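Side-chain contacts in SusD-like carbohydrate binding protein BF1063 (Bacteroides fragilis NCTC 9343, PDB 3I4G), which probably binds carbohydrate at the outer membrane as a SusD-family protein, which would help to capture glycans for uptake into the cell: residues A[122-127]-A[192-197]; A[46-51]-A[129-134]; A[309-314]-A[323-328]. All coordinates share one frame; numbering follows the deposited sequence. Where two conformers were deposited one is given.

Interaction 1: A[122-127]-A[192-197]; sequences IAEARF and AGRACK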
ATOM      1  N   ILE A 122      -2.553 -24.187 -10.381  1.00  8.23           N
ATOM      2  CA  ILE A 122      -1.805 -23.611 -11.489  1.00  8.61           C
ATOM      3  C   ILE A 122      -2.179 -22.136 -11.616  1.00  8.99           C
ATOM      4  O   ILE A 122      -1.327 -21.279 -11.760  1.00  8.59           O
ATOM      5  CB  ILE A 122      -2.077 -24.327 -12.814  1.00  8.88           C
ATOM      6  CG1 ILE A 122      -1.416 -25.705 -12.793  1.00  8.72           C
ATOM      7  CG2 ILE A 122      -1.573 -23.483 -14.008  1.00  9.00           C
ATOM      8  CD1 ILE A 122      -1.853 -26.643 -13.903  1.00  8.77           C
ATOM      9  N   ALA A 123      -3.483 -21.841 -11.576  1.00  9.05           N
ATOM     10  CA  ALA A 123      -3.916 -20.440 -11.620  1.00  9.55           C
ATOM     11  C   ALA A 123      -3.370 -19.619 -10.455  1.00  9.85           C
ATOM     12  O   ALA A 123      -2.983 -18.446 -10.634  1.00  8.99           O
ATOM     13  CB  ALA A 123      -5.441 -20.378 -11.660  1.00  8.48           C
ATOM     14  N   GLU A 124      -3.320 -20.190  -9.256  1.00  8.13           N
ATOM     15  CA  GLU A 124      -2.770 -19.481  -8.097  1.00  8.06           C
ATOM     16  C   GLU A 124      -1.307 -19.182  -8.300  1.00  8.81           C
ATOM     17  O   GLU A 124      -0.865 -18.072  -8.015  1.00  9.20           O
ATOM     18  CB  GLU A 124      -3.001 -20.288  -6.839  1.00  8.24           C
ATOM     19  CG  GLU A 124      -4.476 -20.431  -6.511  1.00  9.86           C
ATOM     20  CD  GLU A 124      -4.711 -21.177  -5.251  1.00 10.25           C
ATOM     21  OE1 GLU A 124      -4.683 -20.560  -4.164  1.00 10.36           O
ATOM     22  OE2 GLU A 124      -4.922 -22.399  -5.328  1.00 10.19           O
ATOM     23  N   ALA A 125      -0.545 -20.160  -8.767  1.00  8.97           N
ATOM     24  CA  ALA A 125       0.874 -19.942  -9.027  1.00  8.32           C
ATOM     25  C   ALA A 125       1.091 -18.893 -10.100  1.00  8.54           C
ATOM     26  O   ALA A 125       2.005 -18.057  -9.988  1.00  9.38           O
ATOM     27  CB  ALA A 125       1.564 -21.261  -9.420  1.00  9.14           C
ATOM     28  N   ARG A 126       0.260 -18.902 -11.138  1.00  8.37           N
ATOM     29  CA  ARG A 126       0.387 -17.879 -12.181  1.00  7.59           C
ATOM     30  C   ARG A 126       0.037 -16.485 -11.656  1.00  8.15           C
ATOM     31  O   ARG A 126       0.686 -15.510 -11.999  1.00  8.66           O
ATOM     32  CB  ARG A 126      -0.459 -18.228 -13.412  1.00  9.82           C
ATOM     33  CG  ARG A 126       0.056 -19.474 -14.146  1.00 10.41           C
ATOM     34  CD  ARG A 126      -0.875 -19.855 -15.265  1.00 12.02           C
ATOM     35  NE  ARG A 126      -0.719 -18.989 -16.411  1.00 10.57           N
ATOM     36  CZ  ARG A 126      -1.399 -19.143 -17.545  1.00 12.62           C
ATOM     37  NH1 ARG A 126      -2.343 -20.065 -17.643  1.00 13.20           N
ATOM     38  NH2 ARG A 126      -1.151 -18.356 -18.576  1.00 12.35           N
ATOM     39  N   PHE A 127      -0.998 -16.404 -10.836  1.00  9.93           N
ATOM     40  CA  PHE A 127      -1.354 -15.127 -10.222  1.00  7.92           C
ATOM     41  C   PHE A 127      -0.204 -14.597  -9.406  1.00  8.53           C
ATOM     42  O   PHE A 127       0.203 -13.457  -9.556  1.00  8.89           O
ATOM     43  CB  PHE A 127      -2.585 -15.291  -9.332  1.00  8.53           C
ATOM     44  CG  PHE A 127      -2.826 -14.112  -8.414  1.00  8.56           C
ATOM     45  CD1 PHE A 127      -3.395 -12.947  -8.901  1.00 10.28           C
ATOM     46  CD2 PHE A 127      -2.477 -14.178  -7.076  1.00  8.99           C
ATOM     47  CE1 PHE A 127      -3.613 -11.862  -8.060  1.00  9.94           C
ATOM     48  CE2 PHE A 127      -2.708 -13.081  -6.244  1.00  9.06           C
ATOM     49  CZ  PHE A 127      -3.272 -11.925  -6.753  1.00  8.99           C
ATOM     50  N   ALA A 192      -9.298 -18.423   3.723  1.00  9.33           N
ATOM     51  CA  ALA A 192      -8.963 -17.015   3.850  1.00  9.74           C
ATOM     52  C   ALA A 192      -7.520 -16.761   3.506  1.00 10.82           C
ATOM     53  O   ALA A 192      -6.645 -17.441   4.030  1.00 11.19           O
ATOM     54  CB  ALA A 192      -9.245 -16.526   5.290  1.00 12.56           C
ATOM     55  N   GLY A 193      -7.287 -15.792   2.624  1.00  9.45           N
ATOM     56  CA  GLY A 193      -5.955 -15.459   2.173  1.00  9.40           C
ATOM     57  C   GLY A 193      -5.667 -15.972   0.778  1.00  8.95           C
ATOM     58  O   GLY A 193      -4.805 -15.447   0.091  1.00  9.81           O
ATOM     59  N   ARG A 194      -6.376 -17.005   0.350  1.00  9.09           N
ATOM     60  CA  ARG A 194      -6.167 -17.565  -1.012  1.00  8.80           C
ATOM     61  C   ARG A 194      -6.691 -16.601  -2.069  1.00 10.38           C
ATOM     62  O   ARG A 194      -7.666 -15.857  -1.841  1.00  9.67           O
ATOM     63  CB  ARG A 194      -6.860 -18.909  -1.170  1.00  8.74           C
ATOM     64  CG  ARG A 194      -6.422 -19.990  -0.200  1.00 15.70           C
ATOM     65  CD  ARG A 194      -5.243 -20.793  -0.626  1.00 16.32           C
ATOM     66  NE  ARG A 194      -5.480 -21.671  -1.794  1.00 11.21           N
ATOM     67  CZ  ARG A 194      -5.993 -22.896  -1.781  1.00 11.80           C
ATOM     68  NH1 ARG A 194      -6.497 -23.435  -0.689  1.00 15.25           N
ATOM     69  NH2 ARG A 194      -6.104 -23.558  -2.915  1.00 12.65           N
ATOM     70  N   ALA A 195      -6.046 -16.587  -3.226  1.00  8.83           N
ATOM     71  CA  ALA A 195      -6.429 -15.704  -4.342  1.00  9.93           C
ATOM     72  C   ALA A 195      -7.730 -16.110  -5.025  1.00  9.72           C
ATOM     73  O   ALA A 195      -7.886 -17.252  -5.403  1.00 10.60           O
ATOM     74  CB  ALA A 195      -5.307 -15.643  -5.397  1.00 10.22           C
ATOM     75  N   CYS A 196      -8.648 -15.164  -5.161  1.00  9.17           N
ATOM     76  CA  CYS A 196      -9.868 -15.388  -5.893  1.00  8.45           C
ATOM     77  C   CYS A 196      -9.854 -14.717  -7.273  1.00  8.74           C
ATOM     78  O   CYS A 196      -8.972 -13.934  -7.595  1.00  8.53           O
ATOM     79  CB  CYS A 196     -11.081 -14.903  -5.087  1.00  8.77           C
ATOM     80  SG  CYS A 196     -11.221 -13.147  -4.900  1.00  9.89           S
ATOM     81  N   LYS A 197     -10.855 -15.034  -8.075  1.00  8.31           N
ATOM     82  CA  LYS A 197     -11.019 -14.491  -9.400  1.00  8.05           C
ATOM     83  C   LYS A 197     -10.890 -12.973  -9.381  1.00  8.63           C
ATOM     84  O   LYS A 197     -10.170 -12.366 -10.166  1.00  7.96           O
ATOM     85  CB  LYS A 197     -12.405 -14.918  -9.929  1.00  8.30           C
ATOM     86  CG  LYS A 197     -12.733 -14.450 -11.315  1.00  9.01           C
ATOM     87  CD  LYS A 197     -14.111 -14.943 -11.798  1.00 11.10           C
ATOM     88  CE  LYS A 197     -14.322 -16.449 -11.732  1.00 12.20           C
ATOM     89  NZ  LYS A 197     -13.415 -17.137 -12.701  1.00 14.93           N
TER
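R194 meets E124 side-on, giving one nitrogen to each carboxylate oxygen, a worked example of how a bidentate salt bridge ties a loop to a helix. NE of R194 lies 2.7 Å from OE1 of E124 and NH2 of R194 lies 2.9 Å from OE2 of E124, both bonds close to straight. The carboxylate and guanidinium tilt only 15° from one another; OE1 uses its syn lone pair, while OE2 is met on its syn side from slightly out of plane. The two ends reach each other by different means: the glutamate stretches out straight, whereas two successive kinks, chi2 -87° and chi3 -68°, swing the arginine head back toward the helix. One helical turn further on, the methyl CB of A195 rests against the F127 ring, 3.6 Å from CD2 of F127. In the second shell, the hydroxyl of Y32, from helix 21-33, is hydrogen-bonded both to OE1 of E124 and to the backbone N of A195, so OE1 serves two partners and the loop is held close to the acid. F253 meets the F127 ring edge-to-face, and F174 and A177 of helix 163-180 also touch F127. This is helix-loop packing within the helical, TPR-like part of the SusD fold: helix 116-139 receives the loop just before C196 caps the start of helix 197-211.

Interaction 2: A[46-51]-A[129-134]; sequences DWWSYH and RATQYF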
ATOM      1  N   ASP A  46       8.555  -8.685   1.240  0.70 10.24           N
ATOM      2  CA  ASP A  46       7.633  -8.928   0.141  0.70 10.25           C
ATOM      3  C   ASP A  46       6.965  -7.632  -0.226  0.70 10.01           C
ATOM      4  O   ASP A  46       6.903  -6.742   0.603  0.70 11.08           O
ATOM      5  CB  ASP A  46       6.533  -9.904   0.544  0.70 11.99           C
ATOM      6  CG  ASP A  46       5.755 -10.376  -0.641  0.70 16.65           C
ATOM      7  OD1 ASP A  46       6.396 -11.049  -1.471  0.70 14.72           O
ATOM      8  OD2 ASP A  46       4.551 -10.061  -0.777  0.70 12.26           O
ATOM      9  N   TRP A  47       6.429  -7.520  -1.443  1.00  9.53           N
ATOM     10  CA  TRP A  47       5.636  -6.363  -1.792  1.00  8.41           C
ATOM     11  C   TRP A  47       4.443  -6.188  -0.857  1.00  8.80           C
ATOM     12  O   TRP A  47       3.905  -5.078  -0.768  1.00 10.55           O
ATOM     13  CB  TRP A  47       5.111  -6.491  -3.232  1.00  8.51           C
ATOM     14  CG  TRP A  47       6.233  -6.590  -4.231  1.00  8.71           C
ATOM     15  CD1 TRP A  47       6.681  -7.716  -4.854  1.00  9.03           C
ATOM     16  CD2 TRP A  47       7.100  -5.528  -4.653  1.00  8.44           C
ATOM     17  NE1 TRP A  47       7.768  -7.410  -5.661  1.00  9.14           N
ATOM     18  CE2 TRP A  47       8.022  -6.070  -5.558  1.00  8.62           C
ATOM     19  CE3 TRP A  47       7.123  -4.150  -4.415  1.00  8.78           C
ATOM     20  CZ2 TRP A  47       8.985  -5.292  -6.181  1.00  8.94           C
ATOM     21  CZ3 TRP A  47       8.076  -3.378  -5.073  1.00  9.35           C
ATOM     22  CH2 TRP A  47       8.995  -3.960  -5.915  1.00 10.30           C
ATOM     23  N   TRP A  48       4.006  -7.249  -0.179  1.00  8.57           N
ATOM     24  CA  TRP A  48       2.833  -7.188   0.685  1.00  8.49           C
ATOM     25  C   TRP A  48       3.156  -7.257   2.165  1.00  9.27           C
ATOM     26  O   TRP A  48       2.243  -7.284   2.968  1.00  9.09           O
ATOM     27  CB  TRP A  48       1.849  -8.306   0.345  1.00  9.39           C
ATOM     28  CG  TRP A  48       1.410  -8.269  -1.091  1.00  8.22           C
ATOM     29  CD1 TRP A  48       1.176  -7.163  -1.844  1.00  8.49           C
ATOM     30  CD2 TRP A  48       1.136  -9.394  -1.952  1.00  9.83           C
ATOM     31  NE1 TRP A  48       0.775  -7.523  -3.099  1.00  8.28           N
ATOM     32  CE2 TRP A  48       0.759  -8.883  -3.197  1.00  9.57           C
ATOM     33  CE3 TRP A  48       1.205 -10.765  -1.789  1.00  9.12           C
ATOM     34  CZ2 TRP A  48       0.447  -9.693  -4.268  1.00 10.09           C
ATOM     35  CZ3 TRP A  48       0.896 -11.575  -2.851  1.00  8.54           C
ATOM     36  CH2 TRP A  48       0.546 -11.048  -4.082  1.00 10.32           C
ATOM     37  N   SER A  49       4.434  -7.309   2.534  1.00  8.89           N
ATOM     38  CA  SER A  49       4.806  -7.314   3.949  1.00  8.17           C
ATOM     39  C   SER A  49       4.585  -5.919   4.534  1.00  8.43           C
ATOM     40  O   SER A  49       4.345  -4.944   3.800  1.00  9.13           O
ATOM     41  CB  SER A  49       6.246  -7.758   4.156  1.00  9.61           C
ATOM     42  OG  SER A  49       7.190  -6.744   3.818  1.00 10.21           O
ATOM     43  N   TYR A  50       4.632  -5.778   5.842  1.00  8.87           N
ATOM     44  CA  TYR A  50       4.294  -4.447   6.382  1.00  8.32           C
ATOM     45  C   TYR A  50       5.304  -3.395   5.943  1.00  9.50           C
ATOM     46  O   TYR A  50       4.928  -2.258   5.675  1.00  8.80           O
ATOM     47  CB  TYR A  50       4.045  -4.452   7.907  1.00  9.21           C
ATOM     48  CG  TYR A  50       5.208  -4.580   8.846  1.00  9.84           C
ATOM     49  CD1 TYR A  50       6.030  -3.497   9.085  1.00  9.20           C
ATOM     50  CD2 TYR A  50       5.485  -5.747   9.526  1.00  9.01           C
ATOM     51  CE1 TYR A  50       7.058  -3.573   9.970  1.00  8.97           C
ATOM     52  CE2 TYR A  50       6.547  -5.813  10.415  1.00  8.77           C
ATOM     53  CZ  TYR A  50       7.307  -4.743  10.636  1.00  8.31           C
ATOM     54  OH  TYR A  50       8.353  -4.875  11.538  1.00  9.06           O
ATOM     55  N   HIS A  51       6.582  -3.731   5.915  1.00  9.53           N
ATOM     56  CA  HIS A  51       7.586  -2.784   5.447  1.00  9.08           C
ATOM     57  C   HIS A  51       7.570  -2.689   3.923  1.00  8.77           C
ATOM     58  O   HIS A  51       7.856  -1.617   3.355  1.00 10.28           O
ATOM     59  CB  HIS A  51       8.978  -3.162   5.961  1.00  9.65           C
ATOM     60  CG  HIS A  51      10.006  -2.065   5.899  1.00  8.24           C
ATOM     61  ND1 HIS A  51      10.187  -1.225   4.825  1.00  9.52           N
ATOM     62  CD2 HIS A  51      10.964  -1.748   6.786  1.00  9.14           C
ATOM     63  CE1 HIS A  51      11.205  -0.411   5.075  1.00  8.89           C
ATOM     64  NE2 HIS A  51      11.698  -0.711   6.265  1.00  9.86           N
ATOM     65  N   ARG A 129       3.031 -15.375  -9.483  1.00  7.75           N
ATOM     66  CA  ARG A 129       4.172 -15.014 -10.304  1.00  8.78           C
ATOM     67  C   ARG A 129       3.931 -13.685 -11.008  1.00  9.93           C
ATOM     68  O   ARG A 129       4.816 -12.807 -11.065  1.00  9.11           O
ATOM     69  CB  ARG A 129       4.440 -16.129 -11.328  1.00  9.35           C
ATOM     70  CG  ARG A 129       5.575 -15.790 -12.284  1.00  9.16           C
ATOM     71  CD  ARG A 129       5.876 -16.931 -13.261  1.00  9.80           C
ATOM     72  NE  ARG A 129       4.776 -17.195 -14.172  1.00  9.04           N
ATOM     73  CZ  ARG A 129       4.834 -18.079 -15.166  1.00 10.37           C
ATOM     74  NH1 ARG A 129       5.928 -18.782 -15.381  1.00 11.37           N
ATOM     75  NH2 ARG A 129       3.799 -18.240 -15.958  1.00 10.19           N
ATOM     76  N   ALA A 130       2.745 -13.514 -11.561  1.00  8.74           N
ATOM     77  CA  ALA A 130       2.444 -12.286 -12.269  1.00  8.27           C
ATOM     78  C   ALA A 130       2.437 -11.047 -11.374  1.00  9.14           C
ATOM     79  O   ALA A 130       2.858  -9.975 -11.831  1.00  8.71           O
ATOM     80  CB  ALA A 130       1.129 -12.393 -13.012  1.00  9.22           C
ATOM     81  N   THR A 131       2.017 -11.192 -10.123  1.00  9.36           N
ATOM     82  CA  THR A 131       2.086 -10.052  -9.230  1.00  7.64           C
ATOM     83  C   THR A 131       3.527  -9.592  -9.061  1.00  7.93           C
ATOM     84  O   THR A 131       3.774  -8.405  -8.966  1.00  9.24           O
ATOM     85  CB  THR A 131       1.476 -10.258  -7.832  1.00  8.38           C
ATOM     86  OG1 THR A 131       2.192 -11.258  -7.097  1.00  9.27           O
ATOM     87  CG2 THR A 131      -0.015 -10.555  -7.882  1.00  8.83           C
ATOM     88  N   GLN A 132       4.491 -10.495  -9.053  1.00  7.98           N
ATOM     89  CA  GLN A 132       5.881 -10.069  -8.884  1.00  8.76           C
ATOM     90  C   GLN A 132       6.339  -9.259 -10.070  1.00  8.69           C
ATOM     91  O   GLN A 132       6.992  -8.239  -9.889  1.00  9.07           O
ATOM     92  CB  GLN A 132       6.789 -11.289  -8.670  1.00  8.66           C
ATOM     93  CG  GLN A 132       6.353 -12.193  -7.526  1.00  8.70           C
ATOM     94  CD  GLN A 132       6.208 -11.459  -6.215  1.00 12.17           C
ATOM     95  OE1 GLN A 132       7.194 -11.208  -5.527  1.00 11.30           O
ATOM     96  NE2 GLN A 132       4.961 -11.129  -5.844  1.00 10.07           N
ATOM     97  N   TYR A 133       6.017  -9.702 -11.288  1.00  9.54           N
ATOM     98  CA  TYR A 133       6.370  -8.943 -12.475  1.00  9.05           C
ATOM     99  C   TYR A 133       5.618  -7.597 -12.510  1.00 10.21           C
ATOM    100  O   TYR A 133       6.156  -6.628 -12.991  1.00  9.61           O
ATOM    101  CB  TYR A 133       6.144  -9.775 -13.748  1.00  8.80           C
ATOM    102  CG  TYR A 133       7.230 -10.790 -13.920  1.00  9.08           C
ATOM    103  CD1 TYR A 133       8.515 -10.383 -14.207  1.00  9.96           C
ATOM    104  CD2 TYR A 133       6.990 -12.152 -13.748  1.00  9.07           C
ATOM    105  CE1 TYR A 133       9.533 -11.295 -14.336  1.00  8.88           C
ATOM    106  CE2 TYR A 133       8.006 -13.082 -13.916  1.00  9.02           C
ATOM    107  CZ  TYR A 133       9.270 -12.636 -14.194  1.00  9.97           C
ATOM    108  OH  TYR A 133      10.365 -13.534 -14.346  1.00 10.79           O
ATOM    109  N   PHE A 134       4.388  -7.545 -12.000  1.00  8.26           N
ATOM    110  CA  PHE A 134       3.629  -6.312 -11.927  1.00  8.60           C
ATOM    111  C   PHE A 134       4.370  -5.273 -11.097  1.00  8.52           C
ATOM    112  O   PHE A 134       4.522  -4.126 -11.532  1.00  8.17           O
ATOM    113  CB  PHE A 134       2.219  -6.601 -11.345  1.00  8.59           C
ATOM    114  CG  PHE A 134       1.499  -5.367 -10.890  1.00  8.57           C
ATOM    115  CD1 PHE A 134       0.784  -4.587 -11.767  1.00  9.12           C
ATOM    116  CD2 PHE A 134       1.580  -4.962  -9.571  1.00 10.12           C
ATOM    117  CE1 PHE A 134       0.182  -3.444 -11.359  1.00  9.69           C
ATOM    118  CE2 PHE A 134       0.961  -3.810  -9.143  1.00  9.38           C
ATOM    119  CZ  PHE A 134       0.270  -3.052 -10.054  1.00  9.23           C
TER
HETATM  120  O   HOH W   1       4.050  -9.876  -3.481  1.00 10.00           O
HETATM  121  O   HOH W   2       8.284 -10.033  -3.126  1.00 15.15           O
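T131 and W48 cross at about a right angle, the threonine presenting its CB substituents to the far end of the indole: CG2 of T131 lies in the ring plane at its edge, and OG1 of T131 comes within 3.4 Å of CH2 of W48. Beside them Q132 turns its amide against W47, the planes 64° apart, with OE1 of Q132 at the indole edge, 3.6 Å from CD1 of W47; the turn before helix 50-54 thus packs on helix 116-139. The glutamine chain folds back at chi2 (-55°), which also brings NE2 of Q132 to OG1 of T131 at 3.0 Å; that OG1 is hydrogen-bonded to the backbone O of L128 as well. D46 has two conformers; in the one described, its carboxylate lies 10° from parallel to the amide and is joined to it through two waters. Water 1 accepts from NE2 of Q132 and donates to OD2 of D46, 2.8 Å from each, and sits over one face of the W48 ring; water 2 donates to OD1 of D46 and to OE1 of Q132. OD2 of D46 also closes an Asx turn with the backbone N of W48. Among partners beyond the two segments, R98 forms a salt bridge with D46, S95 binds NE1 of W47 and Y135 binds NE1 of W48. Water thus bridges buried acid and amide, and R98 probably favours ionised D46.

Interaction 3: A[309-314]-A[323-328]; sequences SNLGKD and IYYNGA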
ATOM      1  N   SER A 309      -6.890  22.578  18.854  1.00 12.07           N
ATOM      2  CA  SER A 309      -7.032  21.733  20.057  1.00 13.16           C
ATOM      3  C   SER A 309      -7.666  20.374  19.750  1.00 12.96           C
ATOM      4  O   SER A 309      -7.735  19.511  20.620  1.00 11.58           O
ATOM      5  CB  SER A 309      -7.841  22.446  21.152  1.00 13.92           C
ATOM      6  OG  SER A 309      -9.221  22.545  20.828  1.00 20.38           O
ATOM      7  N   ASN A 310      -8.188  20.196  18.539  1.00 10.84           N
ATOM      8  CA  ASN A 310      -8.793  18.922  18.146  1.00 11.13           C
ATOM      9  C   ASN A 310      -8.688  18.822  16.642  1.00 10.36           C
ATOM     10  O   ASN A 310      -9.569  19.211  15.894  1.00 10.03           O
ATOM     11  CB  ASN A 310     -10.228  18.809  18.635  1.00 11.07           C
ATOM     12  CG  ASN A 310     -10.799  17.428  18.375  1.00 12.85           C
ATOM     13  OD1 ASN A 310     -10.274  16.631  17.551  1.00 12.85           O
ATOM     14  ND2 ASN A 310     -11.876  17.111  19.081  1.00 15.55           N
ATOM     15  N   LEU A 311      -7.570  18.271  16.205  1.00  9.66           N
ATOM     16  CA  LEU A 311      -7.251  18.298  14.781  1.00 10.01           C
ATOM     17  C   LEU A 311      -8.202  17.561  13.885  1.00 11.93           C
ATOM     18  O   LEU A 311      -8.287  17.915  12.704  1.00 12.15           O
ATOM     19  CB  LEU A 311      -5.835  17.774  14.555  1.00  9.79           C
ATOM     20  CG  LEU A 311      -4.698  18.612  15.122  1.00 13.14           C
ATOM     21  CD1 LEU A 311      -3.349  18.006  14.693  1.00 11.83           C
ATOM     22  CD2 LEU A 311      -4.758  20.097  14.702  1.00 11.39           C
ATOM     23  N   GLY A 312      -8.936  16.579  14.398  1.00  9.70           N
ATOM     24  CA  GLY A 312      -9.880  15.845  13.552  1.00 10.96           C
ATOM     25  C   GLY A 312     -11.309  16.343  13.597  1.00 10.51           C
ATOM     26  O   GLY A 312     -12.171  15.836  12.874  1.00 10.40           O
ATOM     27  N   LYS A 313     -11.564  17.351  14.409  1.00 10.76           N
ATOM     28  CA  LYS A 313     -12.927  17.839  14.596  1.00 10.80           C
ATOM     29  C   LYS A 313     -13.452  18.549  13.351  1.00 10.34           C
ATOM     30  O   LYS A 313     -12.766  19.387  12.756  1.00 11.40           O
ATOM     31  CB  LYS A 313     -12.982  18.792  15.793  1.00 12.36           C
ATOM     32  CG  LYS A 313     -14.401  19.348  16.074  1.00 13.46           C
ATOM     33  CD  LYS A 313     -14.437  20.237  17.295  1.00 14.01           C
ATOM     34  CE  LYS A 313     -15.860  20.795  17.513  1.00 19.12           C
ATOM     35  NZ  LYS A 313     -15.857  21.737  18.653  1.00 26.58           N
ATOM     36  N   ASP A 314     -14.678  18.190  12.971  1.00  9.88           N
ATOM     37  CA  ASP A 314     -15.361  18.784  11.810  1.00 10.89           C
ATOM     38  C   ASP A 314     -14.646  18.411  10.501  1.00  9.00           C
ATOM     39  O   ASP A 314     -14.780  19.083   9.487  1.00 11.33           O
ATOM     40  CB  ASP A 314     -15.524  20.308  11.939  1.00 11.88           C
ATOM     41  CG  ASP A 314     -16.756  20.837  11.215  1.00 19.23           C
ATOM     42  OD1 ASP A 314     -17.420  20.064  10.495  1.00 18.92           O
ATOM     43  OD2 ASP A 314     -17.085  22.037  11.422  1.00 18.29           O
ATOM     44  N   ILE A 323      -5.310   8.405  11.265  1.00  7.22           N
ATOM     45  CA  ILE A 323      -4.153   8.983  11.948  1.00  7.91           C
ATOM     46  C   ILE A 323      -4.531   9.509  13.302  1.00  8.77           C
ATOM     47  O   ILE A 323      -5.721   9.759  13.568  1.00  9.19           O
ATOM     48  CB  ILE A 323      -3.502  10.125  11.073  1.00  8.99           C
ATOM     49  CG1 ILE A 323      -4.427  11.342  10.926  1.00  9.57           C
ATOM     50  CG2 ILE A 323      -3.117   9.574   9.718  1.00  9.44           C
ATOM     51  CD1 ILE A 323      -3.797  12.526  10.159  1.00 10.34           C
ATOM     52  N   TYR A 324      -3.538   9.700  14.173  1.00  7.48           N
ATOM     53  CA  TYR A 324      -3.772  10.376  15.468  1.00  8.00           C
ATOM     54  C   TYR A 324      -2.623  11.364  15.694  1.00  9.36           C
ATOM     55  O   TYR A 324      -1.660  11.441  14.891  1.00  8.21           O
ATOM     56  CB  TYR A 324      -4.055   9.393  16.625  1.00  7.77           C
ATOM     57  CG  TYR A 324      -2.967   8.423  17.004  1.00  7.75           C
ATOM     58  CD1 TYR A 324      -2.866   7.208  16.355  1.00  8.02           C
ATOM     59  CD2 TYR A 324      -2.124   8.665  18.072  1.00  7.88           C
ATOM     60  CE1 TYR A 324      -1.941   6.273  16.724  1.00  8.89           C
ATOM     61  CE2 TYR A 324      -1.167   7.738  18.442  1.00  8.07           C
ATOM     62  CZ  TYR A 324      -1.080   6.561  17.759  1.00  7.72           C
ATOM     63  OH  TYR A 324      -0.124   5.642  18.131  1.00  8.88           O
ATOM     64  N   TYR A 325      -2.758  12.154  16.756  1.00  8.23           N
ATOM     65  CA  TYR A 325      -1.980  13.371  16.980  1.00  7.29           C
ATOM     66  C   TYR A 325      -2.055  13.723  18.456  1.00  7.63           C
ATOM     67  O   TYR A 325      -2.791  13.081  19.215  1.00  8.58           O
ATOM     68  CB  TYR A 325      -2.549  14.514  16.114  1.00  7.39           C
ATOM     69  CG  TYR A 325      -4.066  14.499  16.100  1.00  7.68           C
ATOM     70  CD1 TYR A 325      -4.777  15.033  17.147  1.00  8.69           C
ATOM     71  CD2 TYR A 325      -4.780  13.923  15.058  1.00  8.56           C
ATOM     72  CE1 TYR A 325      -6.141  14.957  17.198  1.00  8.65           C
ATOM     73  CE2 TYR A 325      -6.193  13.870  15.102  1.00  9.05           C
ATOM     74  CZ  TYR A 325      -6.860  14.400  16.170  1.00  9.39           C
ATOM     75  OH  TYR A 325      -8.243  14.314  16.222  1.00 10.46           O
ATOM     76  N   ASN A 326      -1.313  14.728  18.873  1.00  8.37           N
ATOM     77  CA  ASN A 326      -1.286  15.150  20.261  1.00  7.40           C
ATOM     78  C   ASN A 326      -2.678  15.424  20.776  1.00  8.78           C
ATOM     79  O   ASN A 326      -3.431  16.170  20.160  1.00  9.31           O
ATOM     80  CB  ASN A 326      -0.417  16.404  20.410  1.00  8.28           C
ATOM     81  CG  ASN A 326      -0.151  16.755  21.840  1.00  8.58           C
ATOM     82  OD1 ASN A 326       0.105  15.853  22.644  1.00  8.66           O
ATOM     83  ND2 ASN A 326      -0.137  18.049  22.180  1.00  9.09           N
ATOM     84  N   GLY A 327      -2.995  14.823  21.919  1.00  9.24           N
ATOM     85  CA  GLY A 327      -4.311  14.986  22.539  1.00  9.27           C
ATOM     86  C   GLY A 327      -5.364  13.991  22.172  1.00 10.41           C
ATOM     87  O   GLY A 327      -6.370  13.881  22.862  1.00 11.12           O
ATOM     88  N   ALA A 328      -5.152  13.230  21.108  1.00  9.11           N
ATOM     89  CA  ALA A 328      -6.068  12.170  20.717  1.00  7.89           C
ATOM     90  C   ALA A 328      -5.964  10.996  21.665  1.00  7.88           C
ATOM     91  O   ALA A 328      -4.929  10.801  22.289  1.00 10.33           O
ATOM     92  CB  ALA A 328      -5.761  11.704  19.258  1.00  9.47           C
TER
HETATM   93  O   HOH W   3      -6.138  16.891  20.477  1.00 20.63           O
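The ring of Y325 is sandwiched: CB of L311 sits over the centre of one face, and CB of A328 lies over the opposite face, offset toward the rim. The L311 contact is a CH-pi interaction, with CB of L311 3.7 Å from the centroid of the Y325 ring and only 4° off its normal. Farther along the leucine, CD1 of L311 packs 3.8 Å from CG of Y325, the two side chains running past each other in opposite directions. Water 3 lies in the ring plane at the edge and donates to the backbone O of S309 and of N326, linking the two segments. At the phenolic end, the backbone N of G312 makes a weak hydrogen bond to OH of Y325 (3.0 Å, angle 127°), whereas D320 of helix 317-322 is the stronger partner of that hydroxyl. The ring lies against the type I turn of residues 310-313, one face under L311. Y325 itself begins a type II turn ending at A328. Loop 309-314 thus packs on Y325 across the short helix 317-322 that separates them in sequence; beside them strand 323-325 pairs antiparallel with strand 360-362, whose F360 touches both L311 and Y325.

Interactions 1 and 2 share helix 116-139, using adjoining parts of it, with centres about 14 Å apart. Their segments alternate along the chain, so the helix ties an early segment, 46-51, and a later loop, 192-197, into one helical region. Interaction 3 follows in series and lies in the later, SusD-family part of the chain; its centre is about 41 Å from that of interaction 1, on the opposite side of the chain's centre, and about 34 Å from that of interaction 2. A 1,2-ethanediol, probably from the crystallisation liquor, lies about 3 Å from the D46 side chain in interaction 2, though such molecules can mark pockets.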